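Local coordinates for vascular endothelial cadherin (Gallus gallus, PDB 3PPE), which mediates calcium-dependent, homophilic adhesion between endothelial cells, here represented by its two extracellular cadherin domains EC1 and EC2, at residues T141-Q145 and D156-V160. Numbering follows the deposited sequence.
Sequences TVTYQ and DDSGV
Tyr-144, on the edge strand 142-148 of the second cadherin domain (EC2), lies against the type I beta turn Asp-156 to Gly-159, which links strands 153-155 and 160-163 of the opposing sheet of this Ig-like beta sandwich. The backbone N of Tyr-144 donates a nearly straight hydrogen bond (167°) to Asp-157 OD1 at 3.1 Å, met on the anti side of the carboxylate. Asp-157 OD1 also lies 3.4 Å from Thr-143 CB, and the Thr-143 and Asp-157 side chains lie side by side, pointing the same way. The Tyr-144 side chain starts with Tyr-144 CB, 3.8 Å from Asp-156 O. CG stands anti to the carbonyl carbon (chi1 -63°), a torsion that lays the ring along the turn. Tyr-144 CD1 then comes within 3.3 Å of Gly-159 N, and Asp-157 O sits in plane at the ring edge, near both CD1 and CE1. Over one face, Gly-159, with its positive phi (86°), places its CA in a CH-pi contact 3.7 Å from the centroid of the Tyr-144 ring. At the tip, OH hydrogen-bonds to Ala-128 N, tying the ring to the end of strand 122-129. With an alanine at Tyr-144, Gly-159 CA would probably lose the ring it packs against, and Ala-128 N its hydroxyl partner. Within the turn, Asp-156 OD1 accepts from Ser-158 N in an Asx turn, and from Val-160 N at 3.0 Å, the two donors approaching from opposite faces of the carboxylate plane.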
loop_
_atom_site.group_PDB
_atom_site.type_symbol
_atom_site.label_atom_id
_atom_site.label_comp_id
_atom_site.label_asym_id
_atom_site.label_seq_id
_atom_site.Cartn_x
_atom_site.Cartn_y
_atom_site.Cartn_z
ATOM N N THR A 141 24.274 -7.918 0.040
ATOM C CA THR A 141 25.634 -7.532 0.277
ATOM C C THR A 141 26.290 -8.652 1.103
ATOM O O THR A 141 25.873 -8.900 2.233
ATOM C CB THR A 141 25.703 -6.226 1.096
ATOM O OG1 THR A 141 25.125 -5.157 0.341
ATOM C CG2 THR A 141 27.151 -5.847 1.381
ATOM N N VAL A 142 27.335 -9.290 0.574
ATOM C CA VAL A 142 27.931 -10.460 1.223
ATOM C C VAL A 142 29.229 -10.021 1.902
ATOM O O VAL A 142 30.004 -9.268 1.325
ATOM C CB VAL A 142 28.248 -11.565 0.194
ATOM C CG1 VAL A 142 28.846 -12.827 0.893
ATOM C CG2 VAL A 142 26.992 -11.942 -0.721
ATOM N N THR A 143 29.461 -10.503 3.119
ATOM C CA THR A 143 30.712 -10.305 3.860
ATOM C C THR A 143 31.240 -11.692 4.288
ATOM O O THR A 143 30.484 -12.653 4.340
ATOM C CB THR A 143 30.521 -9.391 5.140
ATOM O OG1 THR A 143 29.748 -10.092 6.104
ATOM C CG2 THR A 143 29.813 -8.109 4.794
ATOM N N TYR A 144 32.540 -11.805 4.550
ATOM C CA TYR A 144 33.168 -13.101 4.776
ATOM C C TYR A 144 34.031 -13.052 6.040
ATOM O O TYR A 144 34.639 -12.035 6.316
ATOM C CB TYR A 144 34.079 -13.432 3.585
ATOM C CG TYR A 144 33.374 -13.582 2.249
ATOM C CD1 TYR A 144 33.173 -12.482 1.418
ATOM C CD2 TYR A 144 32.877 -14.821 1.843
ATOM C CE1 TYR A 144 32.509 -12.609 0.170
ATOM C CE2 TYR A 144 32.202 -14.969 0.566
ATOM C CZ TYR A 144 32.054 -13.871 -0.241
ATOM O OH TYR A 144 31.408 -13.983 -1.442
ATOM N N GLN A 145 34.121 -14.183 6.748
ATOM C CA GLN A 145 34.949 -14.304 7.918
ATOM C C GLN A 145 35.592 -15.703 7.868
ATOM O O GLN A 145 34.968 -16.669 7.424
ATOM C CB GLN A 145 34.028 -14.112 9.159
ATOM C CG GLN A 145 34.665 -14.250 10.533
ATOM C CD GLN A 145 33.620 -14.126 11.705
ATOM O OE1 GLN A 145 32.375 -14.097 11.487
ATOM N NE2 GLN A 145 34.133 -14.091 12.940
ATOM N N ASP A 156 39.150 -11.087 2.682
ATOM C CA ASP A 156 38.568 -9.748 2.548
ATOM C C ASP A 156 37.058 -9.875 2.275
ATOM O O ASP A 156 36.540 -10.984 2.156
ATOM C CB ASP A 156 39.302 -8.847 1.539
ATOM C CG ASP A 156 39.131 -9.261 0.085
ATOM O OD1 ASP A 156 38.197 -10.002 -0.309
ATOM O OD2 ASP A 156 39.981 -8.808 -0.714
ATOM N N ASP A 157 36.344 -8.758 2.157
ATOM C CA ASP A 157 34.891 -8.874 2.014
ATOM C C ASP A 157 34.470 -9.127 0.546
ATOM O O ASP A 157 33.251 -9.180 0.242
ATOM C CB ASP A 157 34.171 -7.688 2.708
ATOM C CG ASP A 157 34.050 -7.877 4.229
ATOM O OD1 ASP A 157 33.867 -9.044 4.734
ATOM O OD2 ASP A 157 34.151 -6.844 4.921
ATOM N N SER A 158 35.462 -9.316 -0.356
ATOM C CA SER A 158 35.214 -9.938 -1.672
ATOM C C SER A 158 35.409 -11.466 -1.683
ATOM O O SER A 158 35.241 -12.094 -2.718
ATOM C CB SER A 158 36.095 -9.342 -2.772
ATOM O OG SER A 158 35.634 -8.028 -3.122
ATOM N N GLY A 159 35.781 -12.056 -0.557
ATOM C CA GLY A 159 36.042 -13.501 -0.508
ATOM C C GLY A 159 37.457 -13.910 -0.910
ATOM O O GLY A 159 37.747 -15.111 -1.032
ATOM N N VAL A 160 38.348 -12.944 -1.091
ATOM C CA VAL A 160 39.753 -13.256 -1.377
ATOM C C VAL A 160 40.503 -13.633 -0.088
ATOM O O VAL A 160 40.435 -12.921 0.919
ATOM C CB VAL A 160 40.453 -12.124 -2.146
ATOM C CG1 VAL A 160 41.958 -12.477 -2.491
ATOM C CG2 VAL A 160 39.669 -11.800 -3.463
#